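Local coordinates for protein terminal oxygenase component of carbazole (Janthinobacterium sp., PDB 7BUG) that forms the terminal oxygenase of carbazole 1,9a-dioxygenase, passing electrons from a Rieske [2Fe-2S] cluster to a mononuclear iron site where carbazole is dioxygenated at its angular and adjacent carbons, at residues 171-182 / 356-366; 197-205 / 235-243. All coordinates share one frame; numbering follows the deposited sequence.

Contact 1 (171-182 / 356-366); sequences WRLAVENGFDPS and FESDEAIVAWR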
ATOM      1  N   TRP A 171      17.799   0.362   8.883  1.00  9.45           N
ATOM      2  CA  TRP A 171      19.221   0.151   9.161  1.00  9.58           C
ATOM      3  C   TRP A 171      19.488   0.052  10.660  1.00  9.68           C
ATOM      4  O   TRP A 171      20.424  -0.650  11.022  1.00 11.39           O
ATOM      5  CB  TRP A 171      20.085   1.275   8.508  1.00  9.66           C
ATOM      6  CG  TRP A 171      19.929   2.617   9.164  1.00  9.69           C
ATOM      7  CD1 TRP A 171      18.909   3.506   9.060  1.00 10.69           C
ATOM      8  CD2 TRP A 171      20.866   3.208  10.079  1.00  9.88           C
ATOM      9  NE1 TRP A 171      19.153   4.618   9.853  1.00 10.87           N
ATOM     10  CE2 TRP A 171      20.350   4.454  10.479  1.00 10.39           C
ATOM     11  CE3 TRP A 171      22.097   2.775  10.559  1.00 10.40           C
ATOM     12  CZ2 TRP A 171      21.057   5.302  11.353  1.00 11.95           C
ATOM     13  CZ3 TRP A 171      22.775   3.577  11.453  1.00 11.29           C
ATOM     14  CH2 TRP A 171      22.251   4.819  11.832  1.00 11.64           C
ATOM     15  N   ARG A 172      18.807   0.815  11.500  1.00 10.15           N
ATOM     16  CA  ARG A 172      19.135   0.816  12.947  1.00 10.84           C
ATOM     17  C   ARG A 172      18.776  -0.518  13.598  1.00 11.40           C
ATOM     18  O   ARG A 172      19.466  -0.945  14.544  1.00 11.80           O
ATOM     19  CB  ARG A 172      18.374   1.951  13.608  1.00 10.52           C
ATOM     20  CG  ARG A 172      18.895   3.295  13.101  1.00 11.15           C
ATOM     21  CD  ARG A 172      17.966   4.428  13.510  1.00 11.34           C
ATOM     22  NE  ARG A 172      16.620   4.262  12.970  1.00 11.64           N
ATOM     23  CZ  ARG A 172      15.591   5.023  13.217  1.00 12.84           C
ATOM     24  NH1 ARG A 172      15.714   6.066  14.034  1.00 14.11           N
ATOM     25  NH2 ARG A 172      14.423   4.731  12.697  1.00 13.06           N
ATOM     26  N   LEU A 173      17.728  -1.153  13.107  1.00 12.87           N
ATOM     27  CA  LEU A 173      17.368  -2.487  13.676  1.00 13.04           C
ATOM     28  C   LEU A 173      18.495  -3.477  13.354  1.00 12.09           C
ATOM     29  O   LEU A 173      18.845  -4.287  14.189  1.00 12.56           O
ATOM     30  CB  LEU A 173      16.026  -2.903  13.065  1.00 13.05           C
ATOM     31  CG  LEU A 173      14.855  -1.971  13.369  1.00 15.10           C
ATOM     32  CD1 LEU A 173      13.568  -2.518  12.741  1.00 16.04           C
ATOM     33  CD2 LEU A 173      14.719  -1.740  14.863  1.00 17.49           C
ATOM     34  N   ALA A 174      19.149  -3.326  12.198  1.00 11.39           N
ATOM     35  CA  ALA A 174      20.286  -4.149  11.772  1.00 11.75           C
ATOM     36  C   ALA A 174      21.522  -3.861  12.645  1.00 12.05           C
ATOM     37  O   ALA A 174      22.178  -4.777  13.152  1.00 14.19           O
ATOM     38  CB  ALA A 174      20.583  -3.868  10.306  1.00 12.47           C
ATOM     39  N   VAL A 175      21.840  -2.564  12.853  1.00 12.70           N
ATOM     40  CA  VAL A 175      23.000  -2.180  13.686  1.00 13.51           C
ATOM     41  C   VAL A 175      22.826  -2.770  15.075  1.00 13.31           C
ATOM     42  O   VAL A 175      23.786  -3.355  15.636  1.00 15.12           O
ATOM     43  CB  VAL A 175      23.134  -0.657  13.798  1.00 13.84           C
ATOM     44  CG1 VAL A 175      24.206  -0.291  14.820  1.00 15.51           C
ATOM     45  CG2 VAL A 175      23.497  -0.064  12.456  1.00 15.98           C
ATOM     46  N   GLU A 176      21.633  -2.618  15.646  1.00 12.93           N
ATOM     47  CA  GLU A 176      21.415  -3.004  17.059  1.00 14.86           C
ATOM     48  C   GLU A 176      21.486  -4.513  17.166  1.00 16.34           C
ATOM     49  O   GLU A 176      22.155  -4.973  18.104  1.00 17.47           O
ATOM     50  CB  GLU A 176      20.152  -2.381  17.603  1.00 14.99           C
ATOM     51  CG  GLU A 176      20.283  -0.882  17.655  1.00 14.39           C
ATOM     52  CD  GLU A 176      19.157  -0.174  18.380  1.00 16.22           C
ATOM     53  OE1 GLU A 176      18.301  -0.884  19.064  1.00 15.54           O
ATOM     54  OE2 GLU A 176      19.120   1.056  18.328  1.00 14.71           O
ATOM     55  N   ASN A 177      20.920  -5.221  16.201  1.00 15.39           N
ATOM     56  CA  ASN A 177      21.008  -6.700  16.138  1.00 17.46           C
ATOM     57  C   ASN A 177      22.486  -7.112  16.073  1.00 18.59           C
ATOM     58  O   ASN A 177      22.855  -8.100  16.726  1.00 22.27           O
ATOM     59  CB  ASN A 177      20.237  -7.226  14.948  1.00 18.51           C
ATOM     60  CG  ASN A 177      20.605  -8.653  14.579  1.00 24.10           C
ATOM     61  OD1 ASN A 177      20.275  -9.564  15.322  1.00 30.25           O
ATOM     62  ND2 ASN A 177      21.156  -8.818  13.383  1.00 25.90           N
ATOM     63  N   GLY A 178      23.289  -6.408  15.290  1.00 15.76           N
ATOM     64  CA  GLY A 178      24.710  -6.745  15.177  1.00 16.32           C
ATOM     65  C   GLY A 178      25.450  -6.576  16.500  1.00 15.96           C
ATOM     66  O   GLY A 178      26.333  -7.425  16.846  1.00 16.21           O
ATOM     67  N   PHE A 179      25.225  -5.456  17.180  1.00 15.53           N
ATOM     68  CA  PHE A 179      26.024  -5.047  18.350  1.00 16.51           C
ATOM     69  C   PHE A 179      25.416  -5.570  19.659  1.00 18.56           C
ATOM     70  O   PHE A 179      25.983  -5.384  20.711  1.00 21.89           O
ATOM     71  CB  PHE A 179      26.132  -3.531  18.402  1.00 17.07           C
ATOM     72  CG  PHE A 179      27.193  -3.050  19.347  1.00 16.12           C
ATOM     73  CD1 PHE A 179      28.497  -3.524  19.271  1.00 15.86           C
ATOM     74  CD2 PHE A 179      26.894  -2.066  20.270  1.00 15.74           C
ATOM     75  CE1 PHE A 179      29.467  -3.055  20.153  1.00 16.15           C
ATOM     76  CE2 PHE A 179      27.867  -1.600  21.135  1.00 17.00           C
ATOM     77  CZ  PHE A 179      29.155  -2.080  21.065  1.00 16.04           C
ATOM     78  N   ASP A 180      24.327  -6.309  19.575  1.00 17.52           N
ATOM     79  CA  ASP A 180      23.574  -6.719  20.785  1.00 17.42           C
ATOM     80  C   ASP A 180      24.264  -7.913  21.458  1.00 17.02           C
ATOM     81  O   ASP A 180      24.405  -8.971  20.831  1.00 18.72           O
ATOM     82  CB  ASP A 180      22.199  -7.084  20.253  1.00 19.61           C
ATOM     83  CG  ASP A 180      21.216  -7.523  21.289  1.00 21.62           C
ATOM     84  OD1 ASP A 180      21.667  -8.038  22.360  1.00 22.38           O
ATOM     85  OD2 ASP A 180      20.016  -7.396  20.970  1.00 20.01           O
ATOM     86  N   PRO A 181      24.812  -7.787  22.683  1.00 18.16           N
ATOM     87  CA  PRO A 181      25.576  -8.898  23.231  1.00 19.40           C
ATOM     88  C   PRO A 181      24.740 -10.168  23.489  1.00 19.83           C
ATOM     89  O   PRO A 181      25.245 -11.287  23.392  1.00 21.57           O
ATOM     90  CB  PRO A 181      26.169  -8.339  24.549  1.00 18.73           C
ATOM     91  CG  PRO A 181      25.988  -6.823  24.456  1.00 22.25           C
ATOM     92  CD  PRO A 181      24.793  -6.594  23.545  1.00 19.43           C
ATOM     93  N   SER A 182      23.464 -10.017  23.832  1.00 18.19           N
ATOM     94  CA  SER A 182      22.620 -11.194  24.214  1.00 18.56           C
ATOM     95  C   SER A 182      21.910 -11.857  23.025  1.00 19.10           C
ATOM     96  O   SER A 182      21.384 -12.988  23.180  1.00 18.40           O
ATOM     97  CB  SER A 182      21.662 -10.807  25.255  1.00 17.86           C
ATOM     98  OG  SER A 182      22.376 -10.544  26.445  1.00 21.92           O
ATOM     99  N   PHE A 356      17.185  -4.395  29.042  1.00 19.23           N
ATOM    100  CA  PHE A 356      17.835  -5.032  30.216  1.00 19.01           C
ATOM    101  C   PHE A 356      19.351  -4.885  30.106  1.00 17.76           C
ATOM    102  O   PHE A 356      19.832  -4.076  29.292  1.00 18.10           O
ATOM    103  CB  PHE A 356      17.355  -6.472  30.385  1.00 17.23           C
ATOM    104  CG  PHE A 356      17.923  -7.533  29.496  1.00 16.69           C
ATOM    105  CD1 PHE A 356      18.198  -7.333  28.144  1.00 17.76           C
ATOM    106  CD2 PHE A 356      18.162  -8.807  29.989  1.00 18.44           C
ATOM    107  CE1 PHE A 356      18.695  -8.360  27.350  1.00 18.14           C
ATOM    108  CE2 PHE A 356      18.639  -9.828  29.189  1.00 18.40           C
ATOM    109  CZ  PHE A 356      18.929  -9.615  27.869  1.00 19.62           C
ATOM    110  N   GLU A 357      20.073  -5.547  31.015  1.00 18.01           N
ATOM    111  CA  GLU A 357      21.442  -5.063  31.334  1.00 20.73           C
ATOM    112  C   GLU A 357      22.350  -5.086  30.106  1.00 19.01           C
ATOM    113  O   GLU A 357      23.134  -4.101  29.944  1.00 21.01           O
ATOM    114  CB  GLU A 357      22.017  -5.867  32.510  1.00 22.29           C
ATOM    115  CG  GLU A 357      21.315  -5.491  33.793  1.00 21.78           C
ATOM    116  CD  GLU A 357      20.072  -6.317  34.134  1.00 25.52           C
ATOM    117  OE1 GLU A 357      19.565  -7.107  33.267  1.00 23.26           O
ATOM    118  OE2 GLU A 357      19.634  -6.195  35.295  1.00 25.26           O
ATOM    119  N   SER A 358      22.351  -6.144  29.298  1.00 17.69           N
ATOM    120  CA  SER A 358      23.278  -6.236  28.141  1.00 18.69           C
ATOM    121  C   SER A 358      22.950  -5.148  27.104  1.00 19.42           C
ATOM    122  O   SER A 358      23.840  -4.856  26.278  1.00 19.00           O
ATOM    123  CB  SER A 358      23.269  -7.566  27.541  1.00 20.11           C
ATOM    124  OG  SER A 358      21.964  -7.926  27.124  1.00 21.04           O
ATOM    125  N   ASP A 359      21.787  -4.502  27.171  1.00 18.03           N
ATOM    126  CA  ASP A 359      21.456  -3.443  26.200  1.00 17.98           C
ATOM    127  C   ASP A 359      22.289  -2.186  26.503  1.00 18.98           C
ATOM    128  O   ASP A 359      22.134  -1.177  25.769  1.00 18.73           O
ATOM    129  CB  ASP A 359      19.959  -3.154  26.223  1.00 18.42           C
ATOM    130  CG  ASP A 359      19.152  -4.324  25.692  1.00 19.03           C
ATOM    131  OD1 ASP A 359      19.619  -4.951  24.715  1.00 20.84           O
ATOM    132  OD2 ASP A 359      18.028  -4.553  26.252  1.00 18.63           O
ATOM    133  N   GLU A 360      23.099  -2.184  27.581  1.00 20.11           N
ATOM    134  CA  GLU A 360      24.038  -1.056  27.839  1.00 19.31           C
ATOM    135  C   GLU A 360      24.867  -0.825  26.577  1.00 17.12           C
ATOM    136  O   GLU A 360      25.118   0.343  26.237  1.00 18.07           O
ATOM    137  CB  GLU A 360      24.900  -1.352  29.071  1.00 21.06           C
ATOM    138  CG  GLU A 360      25.906  -0.283  29.394  1.00 25.06           C
ATOM    139  CD  GLU A 360      25.314   1.091  29.685  1.00 30.15           C
ATOM    140  OE1 GLU A 360      24.135   1.165  30.085  1.00 33.35           O
ATOM    141  OE2 GLU A 360      26.055   2.104  29.511  1.00 34.66           O
ATOM    142  N   ALA A 361      25.290  -1.870  25.883  1.00 16.46           N
ATOM    143  CA  ALA A 361      26.084  -1.745  24.633  1.00 17.08           C
ATOM    144  C   ALA A 361      25.259  -0.982  23.578  1.00 16.80           C
ATOM    145  O   ALA A 361      25.750   0.002  22.966  1.00 16.80           O
ATOM    146  CB  ALA A 361      26.460  -3.078  24.090  1.00 19.18           C
ATOM    147  N   ILE A 362      23.987  -1.347  23.424  1.00 15.82           N
ATOM    148  CA  ILE A 362      23.087  -0.689  22.449  1.00 16.39           C
ATOM    149  C   ILE A 362      22.882   0.784  22.808  1.00 15.69           C
ATOM    150  O   ILE A 362      22.945   1.639  21.885  1.00 15.95           O
ATOM    151  CB  ILE A 362      21.764  -1.446  22.309  1.00 18.34           C
ATOM    152  CG1 ILE A 362      22.069  -2.794  21.627  1.00 20.98           C
ATOM    153  CG2 ILE A 362      20.750  -0.582  21.526  1.00 17.87           C
ATOM    154  CD1 ILE A 362      20.963  -3.813  21.723  1.00 25.45           C
ATOM    155  N   VAL A 363      22.623   1.095  24.081  1.00 15.48           N
ATOM    156  CA  VAL A 363      22.378   2.481  24.537  1.00 16.26           C
ATOM    157  C   VAL A 363      23.664   3.296  24.348  1.00 14.87           C
ATOM    158  O   VAL A 363      23.563   4.426  23.914  1.00 16.02           O
ATOM    159  CB  VAL A 363      21.860   2.480  25.980  1.00 20.62           C
ATOM    160  CG1 VAL A 363      22.023   3.815  26.663  1.00 23.47           C
ATOM    161  CG2 VAL A 363      20.398   2.032  25.981  1.00 20.26           C
ATOM    162  N   ALA A 364      24.824   2.729  24.573  1.00 16.29           N
ATOM    163  CA  ALA A 364      26.093   3.472  24.352  1.00 15.12           C
ATOM    164  C   ALA A 364      26.209   3.823  22.870  1.00 16.93           C
ATOM    165  O   ALA A 364      26.588   4.948  22.569  1.00 16.38           O
ATOM    166  CB  ALA A 364      27.254   2.651  24.816  1.00 17.08           C
ATOM    167  N   TRP A 365      25.897   2.879  21.973  1.00 14.08           N
ATOM    168  CA  TRP A 365      25.897   3.158  20.520  1.00 14.20           C
ATOM    169  C   TRP A 365      24.903   4.277  20.196  1.00 14.03           C
ATOM    170  O   TRP A 365      25.232   5.175  19.398  1.00 14.57           O
ATOM    171  CB  TRP A 365      25.605   1.875  19.710  1.00 14.72           C
ATOM    172  CG  TRP A 365      24.902   2.145  18.416  1.00 13.31           C
ATOM    173  CD1 TRP A 365      23.606   1.858  18.141  1.00 13.03           C
ATOM    174  CD2 TRP A 365      25.432   2.741  17.215  1.00 13.19           C
ATOM    175  NE1 TRP A 365      23.266   2.274  16.905  1.00 12.46           N
ATOM    176  CE2 TRP A 365      24.362   2.808  16.307  1.00 12.49           C
ATOM    177  CE3 TRP A 365      26.690   3.226  16.830  1.00 13.74           C
ATOM    178  CZ2 TRP A 365      24.494   3.283  15.016  1.00 13.74           C
ATOM    179  CZ3 TRP A 365      26.822   3.692  15.543  1.00 13.32           C
ATOM    180  CH2 TRP A 365      25.746   3.731  14.674  1.00 13.29           C
ATOM    181  N   ARG A 366      23.694   4.228  20.749  1.00 13.16           N
ATOM    182  CA  ARG A 366      22.629   5.192  20.412  1.00 13.52           C
ATOM    183  C   ARG A 366      23.099   6.597  20.807  1.00 12.99           C
ATOM    184  O   ARG A 366      22.859   7.578  20.068  1.00 14.02           O
ATOM    185  CB  ARG A 366      21.299   4.850  21.055  1.00 14.33           C
ATOM    186  CG  ARG A 366      20.709   3.517  20.608  1.00 12.95           C
ATOM    187  CD  ARG A 366      19.364   3.389  21.332  1.00 14.66           C
ATOM    188  NE  ARG A 366      18.653   2.191  20.896  1.00 13.76           N
ATOM    189  CZ  ARG A 366      17.595   1.710  21.547  1.00 14.71           C
ATOM    190  NH1 ARG A 366      17.116   2.364  22.603  1.00 15.48           N
ATOM    191  NH2 ARG A 366      16.985   0.648  21.051  1.00 14.55           N
TER
HETATM  192  O   HOH W   1      18.273  -5.683  22.530  1.00 17.33           O
HETATM  193  O   HOH W   2      21.109  -6.992  24.822  1.00 27.37           O
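Trp365 turns one face of its indole to Val175, whose CG1 sits over the five-membered ring, 3.7 Å from its centroid, in a CH-pi contact. The indole edge also receives Trp171, its CZ3 4.0 Å from Trp365 CZ2. These broad rings fill the gap between helices 171-179 and 360-372, while Trp365 NE1 hydrogen-bonds Tyr18 OH. The extended chain of Glu176 passes Ile362 CG2 and reaches Arg366, which grips it side-on: NE to OE2 and NH2 to OE1, both 2.8 Å. NH2 meets the syn side of OE1, but NE comes from above the carboxylate, the two planes being turned 40° apart. Replacing Arg366 by an alanine would probably cost Glu176 this paired grip, leaving its carboxylate to Tyr18 and Arg72 of the second subunit. Phe179, CG anti to its backbone N (chi1 -166°), aims its ring edge at Ala361 O, with CE2 3.2 Å from that oxygen. Ile362 CD1 covers the CG of Asp180, 3.7 Å away. Asp180 in turn hydrogen-bonds His93, a cluster ligand of the second subunit. Apolar packing joins the helices, and the buried carboxylates tie them to the neighbouring Rieske centre, consistent with electron transfer between subunits.

Contact 2 (197-205 / 235-243); sequences DLALPLGFA and GVPVFEGTI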
ATOM      1  N   ASP A 197      33.314 -25.554  15.458  1.00 36.03           N
ATOM      2  CA  ASP A 197      33.757 -25.905  16.823  1.00 36.66           C
ATOM      3  C   ASP A 197      33.853 -24.665  17.714  1.00 38.61           C
ATOM      4  O   ASP A 197      34.733 -24.644  18.597  1.00 36.41           O
ATOM      5  CB  ASP A 197      35.127 -26.587  16.745  1.00 42.12           C
ATOM      6  CG  ASP A 197      35.234 -27.745  17.702  1.00 48.15           C
ATOM      7  OD1 ASP A 197      34.347 -28.603  17.626  1.00 52.57           O
ATOM      8  OD2 ASP A 197      36.172 -27.745  18.532  1.00 54.22           O
ATOM      9  N   LEU A 198      32.963 -23.678  17.549  1.00 30.76           N
ATOM     10  CA  LEU A 198      33.086 -22.400  18.300  1.00 30.15           C
ATOM     11  C   LEU A 198      32.619 -22.568  19.744  1.00 27.89           C
ATOM     12  O   LEU A 198      31.582 -23.193  19.978  1.00 31.67           O
ATOM     13  CB  LEU A 198      32.244 -21.320  17.612  1.00 29.47           C
ATOM     14  CG  LEU A 198      32.548 -21.067  16.141  1.00 29.33           C
ATOM     15  CD1 LEU A 198      31.681 -19.933  15.590  1.00 30.07           C
ATOM     16  CD2 LEU A 198      34.020 -20.724  15.952  1.00 31.54           C
ATOM     17  N   ALA A 199      33.322 -21.959  20.681  1.00 32.16           N
ATOM     18  CA  ALA A 199      32.757 -21.597  21.994  1.00 31.31           C
ATOM     19  C   ALA A 199      31.700 -20.526  21.722  1.00 33.90           C
ATOM     20  O   ALA A 199      32.043 -19.437  21.227  1.00 37.29           O
ATOM     21  CB  ALA A 199      33.815 -21.080  22.923  1.00 34.95           C
ATOM     22  N   LEU A 200      30.433 -20.826  21.939  1.00 32.38           N
ATOM     23  CA  LEU A 200      29.407 -19.757  21.843  1.00 28.54           C
ATOM     24  C   LEU A 200      28.500 -19.920  23.042  1.00 25.92           C
ATOM     25  O   LEU A 200      27.741 -20.886  23.099  1.00 28.30           O
ATOM     26  CB  LEU A 200      28.626 -19.891  20.534  1.00 30.09           C
ATOM     27  CG  LEU A 200      27.720 -18.697  20.219  1.00 32.81           C
ATOM     28  CD1 LEU A 200      28.564 -17.521  19.718  1.00 31.75           C
ATOM     29  CD2 LEU A 200      26.634 -19.060  19.206  1.00 33.12           C
ATOM     30  N   PRO A 201      28.555 -19.000  24.019  1.00 23.99           N
ATOM     31  CA  PRO A 201      27.603 -19.026  25.123  1.00 26.63           C
ATOM     32  C   PRO A 201      26.215 -18.563  24.652  1.00 26.56           C
ATOM     33  O   PRO A 201      26.121 -18.049  23.548  1.00 25.71           O
ATOM     34  CB  PRO A 201      28.104 -17.995  26.132  1.00 27.78           C
ATOM     35  CG  PRO A 201      29.131 -17.149  25.384  1.00 27.92           C
ATOM     36  CD  PRO A 201      29.514 -17.890  24.120  1.00 26.63           C
ATOM     37  N   LEU A 202      25.191 -18.849  25.452  1.00 25.14           N
ATOM     38  CA  LEU A 202      23.808 -18.359  25.242  1.00 26.66           C
ATOM     39  C   LEU A 202      23.779 -16.853  25.464  1.00 27.18           C
ATOM     40  O   LEU A 202      22.914 -16.189  24.841  1.00 24.47           O
ATOM     41  CB  LEU A 202      22.856 -19.047  26.223  1.00 27.99           C
ATOM     42  CG  LEU A 202      22.801 -20.564  26.091  1.00 28.61           C
ATOM     43  CD1 LEU A 202      21.798 -21.118  27.074  1.00 28.60           C
ATOM     44  CD2 LEU A 202      22.495 -21.006  24.664  1.00 26.43           C
ATOM     45  N   GLY A 203      24.632 -16.363  26.360  1.00 24.89           N
ATOM     46  CA  GLY A 203      24.708 -14.958  26.785  1.00 25.88           C
ATOM     47  C   GLY A 203      25.751 -14.772  27.871  1.00 26.41           C
ATOM     48  O   GLY A 203      26.618 -15.647  27.979  1.00 25.81           O
ATOM     49  N   PHE A 204      25.607 -13.715  28.673  1.00 28.94           N
ATOM     50  CA  PHE A 204      26.577 -13.267  29.699  1.00 31.75           C
ATOM     51  C   PHE A 204      25.818 -12.713  30.889  1.00 32.31           C
ATOM     52  O   PHE A 204      24.933 -11.881  30.700  1.00 35.56           O
ATOM     53  CB  PHE A 204      27.483 -12.144  29.187  1.00 32.86           C
ATOM     54  CG  PHE A 204      28.349 -12.559  28.038  1.00 34.65           C
ATOM     55  CD1 PHE A 204      27.895 -12.426  26.738  1.00 36.40           C
ATOM     56  CD2 PHE A 204      29.594 -13.114  28.261  1.00 37.72           C
ATOM     57  CE1 PHE A 204      28.681 -12.846  25.678  1.00 35.46           C
ATOM     58  CE2 PHE A 204      30.378 -13.540  27.199  1.00 38.70           C
ATOM     59  CZ  PHE A 204      29.912 -13.412  25.912  1.00 35.59           C
ATOM     60  N   ALA A 205      26.191 -13.130  32.100  1.00 29.97           N
ATOM     61  CA  ALA A 205      25.810 -12.390  33.324  1.00 29.52           C
ATOM     62  C   ALA A 205      26.830 -11.266  33.465  1.00 31.03           C
ATOM     63  O   ALA A 205      28.022 -11.555  33.589  1.00 30.11           O
ATOM     64  CB  ALA A 205      25.790 -13.307  34.531  1.00 32.71           C
ATOM     65  N   GLY A 235      32.218 -10.045  32.582  1.00 35.10           N
ATOM     66  CA  GLY A 235      30.968 -10.835  32.619  1.00 35.80           C
ATOM     67  C   GLY A 235      31.204 -12.345  32.646  1.00 32.64           C
ATOM     68  O   GLY A 235      32.241 -12.823  32.151  1.00 35.38           O
ATOM     69  N   VAL A 236      30.243 -13.105  33.163  1.00 33.39           N
ATOM     70  CA  VAL A 236      30.348 -14.589  33.202  1.00 35.75           C
ATOM     71  C   VAL A 236      29.560 -15.128  32.027  1.00 35.05           C
ATOM     72  O   VAL A 236      28.360 -14.873  31.952  1.00 36.87           O
ATOM     73  CB  VAL A 236      29.806 -15.184  34.514  1.00 37.59           C
ATOM     74  CG1 VAL A 236      30.109 -16.676  34.591  1.00 34.94           C
ATOM     75  CG2 VAL A 236      30.329 -14.438  35.731  1.00 38.18           C
ATOM     76  N   PRO A 237      30.181 -15.906  31.116  1.00 34.20           N
ATOM     77  CA  PRO A 237      29.436 -16.475  30.002  1.00 35.51           C
ATOM     78  C   PRO A 237      28.441 -17.512  30.543  1.00 36.55           C
ATOM     79  O   PRO A 237      28.786 -18.209  31.511  1.00 36.58           O
ATOM     80  CB  PRO A 237      30.531 -17.075  29.117  1.00 37.31           C
ATOM     81  CG  PRO A 237      31.624 -17.435  30.092  1.00 35.30           C
ATOM     82  CD  PRO A 237      31.583 -16.336  31.132  1.00 34.54           C
ATOM     83  N   VAL A 238      27.234 -17.538  29.964  1.00 32.73           N
ATOM     84  CA  VAL A 238      26.129 -18.487  30.309  1.00 30.48           C
ATOM     85  C   VAL A 238      26.175 -19.636  29.291  1.00 30.96           C
ATOM     86  O   VAL A 238      25.859 -19.394  28.106  1.00 28.65           O
ATOM     87  CB  VAL A 238      24.751 -17.800  30.328  1.00 28.36           C
ATOM     88  CG1 VAL A 238      23.643 -18.803  30.633  1.00 30.74           C
ATOM     89  CG2 VAL A 238      24.678 -16.610  31.281  1.00 27.16           C
ATOM     90  N   PHE A 239      26.599 -20.843  29.698  1.00 28.79           N
ATOM     91  CA  PHE A 239      26.512 -22.048  28.836  1.00 32.59           C
ATOM     92  C   PHE A 239      25.350 -22.964  29.266  1.00 30.93           C
ATOM     93  O   PHE A 239      25.022 -23.835  28.478  1.00 39.12           O
ATOM     94  CB  PHE A 239      27.840 -22.811  28.816  1.00 31.89           C
ATOM     95  CG  PHE A 239      28.936 -22.098  28.083  1.00 31.03           C
ATOM     96  CD1 PHE A 239      29.707 -21.147  28.718  1.00 33.83           C
ATOM     97  CD2 PHE A 239      29.202 -22.396  26.761  1.00 32.43           C
ATOM     98  CE1 PHE A 239      30.729 -20.500  28.043  1.00 34.06           C
ATOM     99  CE2 PHE A 239      30.203 -21.728  26.080  1.00 32.44           C
ATOM    100  CZ  PHE A 239      30.974 -20.793  26.728  1.00 31.57           C
ATOM    101  N   GLU A 240      24.781 -22.808  30.461  1.00 34.23           N
ATOM    102  CA  GLU A 240      23.642 -23.657  30.896  1.00 38.54           C
ATOM    103  C   GLU A 240      22.415 -22.772  31.115  1.00 38.09           C
ATOM    104  O   GLU A 240      22.317 -22.094  32.181  1.00 41.44           O
ATOM    105  CB  GLU A 240      24.030 -24.489  32.117  1.00 43.22           C
ATOM    106  CG  GLU A 240      24.894 -25.686  31.762  1.00 45.96           C
ATOM    107  CD  GLU A 240      25.242 -26.541  32.972  1.00 54.31           C
ATOM    108  OE1 GLU A 240      24.559 -27.563  33.196  1.00 56.22           O
ATOM    109  OE2 GLU A 240      26.172 -26.163  33.706  1.00 54.57           O
ATOM    110  N   GLY A 241      21.495 -22.815  30.148  1.00 33.12           N
ATOM    111  CA  GLY A 241      20.206 -22.110  30.254  1.00 33.64           C
ATOM    112  C   GLY A 241      19.237 -22.868  31.149  1.00 25.51           C
ATOM    113  O   GLY A 241      19.024 -24.060  30.867  1.00 28.24           O
ATOM    114  N   THR A 242      18.720 -22.182  32.163  1.00 28.61           N
ATOM    115  CA  THR A 242      17.828 -22.753  33.203  1.00 32.33           C
ATOM    116  C   THR A 242      16.477 -22.054  33.183  1.00 31.84           C
ATOM    117  O   THR A 242      16.431 -20.827  33.012  1.00 28.62           O
ATOM    118  CB  THR A 242      18.508 -22.696  34.574  1.00 34.34           C
ATOM    119  OG1 THR A 242      18.560 -21.327  34.978  1.00 37.14           O
ATOM    120  CG2 THR A 242      19.890 -23.302  34.506  1.00 35.59           C
ATOM    121  N   ILE A 243      15.404 -22.834  33.372  1.00 26.05           N
ATOM    122  CA  ILE A 243      14.074 -22.318  33.753  1.00 28.34           C
ATOM    123  C   ILE A 243      13.702 -22.949  35.108  1.00 30.08           C
ATOM    124  O   ILE A 243      13.772 -24.176  35.192  1.00 27.74           O
ATOM    125  CB  ILE A 243      13.055 -22.631  32.636  1.00 25.16           C
ATOM    126  CG1 ILE A 243      13.422 -21.915  31.321  1.00 25.05           C
ATOM    127  CG2 ILE A 243      11.673 -22.270  33.126  1.00 25.34           C
ATOM    128  CD1 ILE A 243      12.636 -22.308  30.102  1.00 22.06           C
TER
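Leu202 and Val238 meet through backbone and side chain alike. Leu202 N donates to Val238 O over 2.8 Å. From CB outward, the Leu202 side chain runs beside strand 236-243. Its CB passes 3.6 Å from Val238 O and lies more loosely near Val238 CG1; CG stays beside the same oxygen; and CD1, at the tip, rests 3.5 Å from Gly241 N. CG stands anti to the carbonyl carbon (chi1 -60°), which sends the branch along the partner strand. Glycine suits position 241, since a CB there would crowd Leu202 CD1.

Beyond Leu202 the chains pair as antiparallel strands. Val238 N donates to Gly203 O in a nearly straight bond (176°). Ala205 and Val236 form a hydrogen-bonded pair, each NH given to the other's oxygen. Between them Phe204 faces Pro237 in a non-hydrogen-bonded pair, a place where proline, lacking an NH, costs no bond to this partner. Phe204 CE2 lies 4.0 Å from Pro237 CB on one face of the sheet, while Ala205 and Val238 on the other pack against Thr112 and Leu108 of the second subunit.

Before the strand, Pro201 places CB over a face of the Phe239 ring, 4.1 Å from its centroid, a CH-pi contact for which proline's compact apolar ring is well suited. The Phe239 ring also meets that of Tyr253. Just upstream, Leu200 touches His187, an iron ligand. The buried Gly203 N has no partner. Backbone hydrogen bonds thus fix the path of the two chains at this edge of a three-stranded sheet, while small or apolar side chains pack beside it, those of Ala205 and Val238 against the second subunit.

Contact 1 is wholly buried, its centre about 15 Å from that of the chain, and joins two helices; contact 2 lies about 28 Å out and pairs an edge strand with its neighbour in a small sheet partly open to solvent. Along the chain, contact 2 is nested within the loop that contact 1 closes. The bonding differs accordingly: large side chains and a salt bridge hold contact 1, whereas main-chain bonds carry contact 2. Both border the second subunit in different ways. Contact 1 offers carboxylates to the histidines and arginine around its Rieske cluster, while contact 2 meets Leu108 and Thr112 through packing alone.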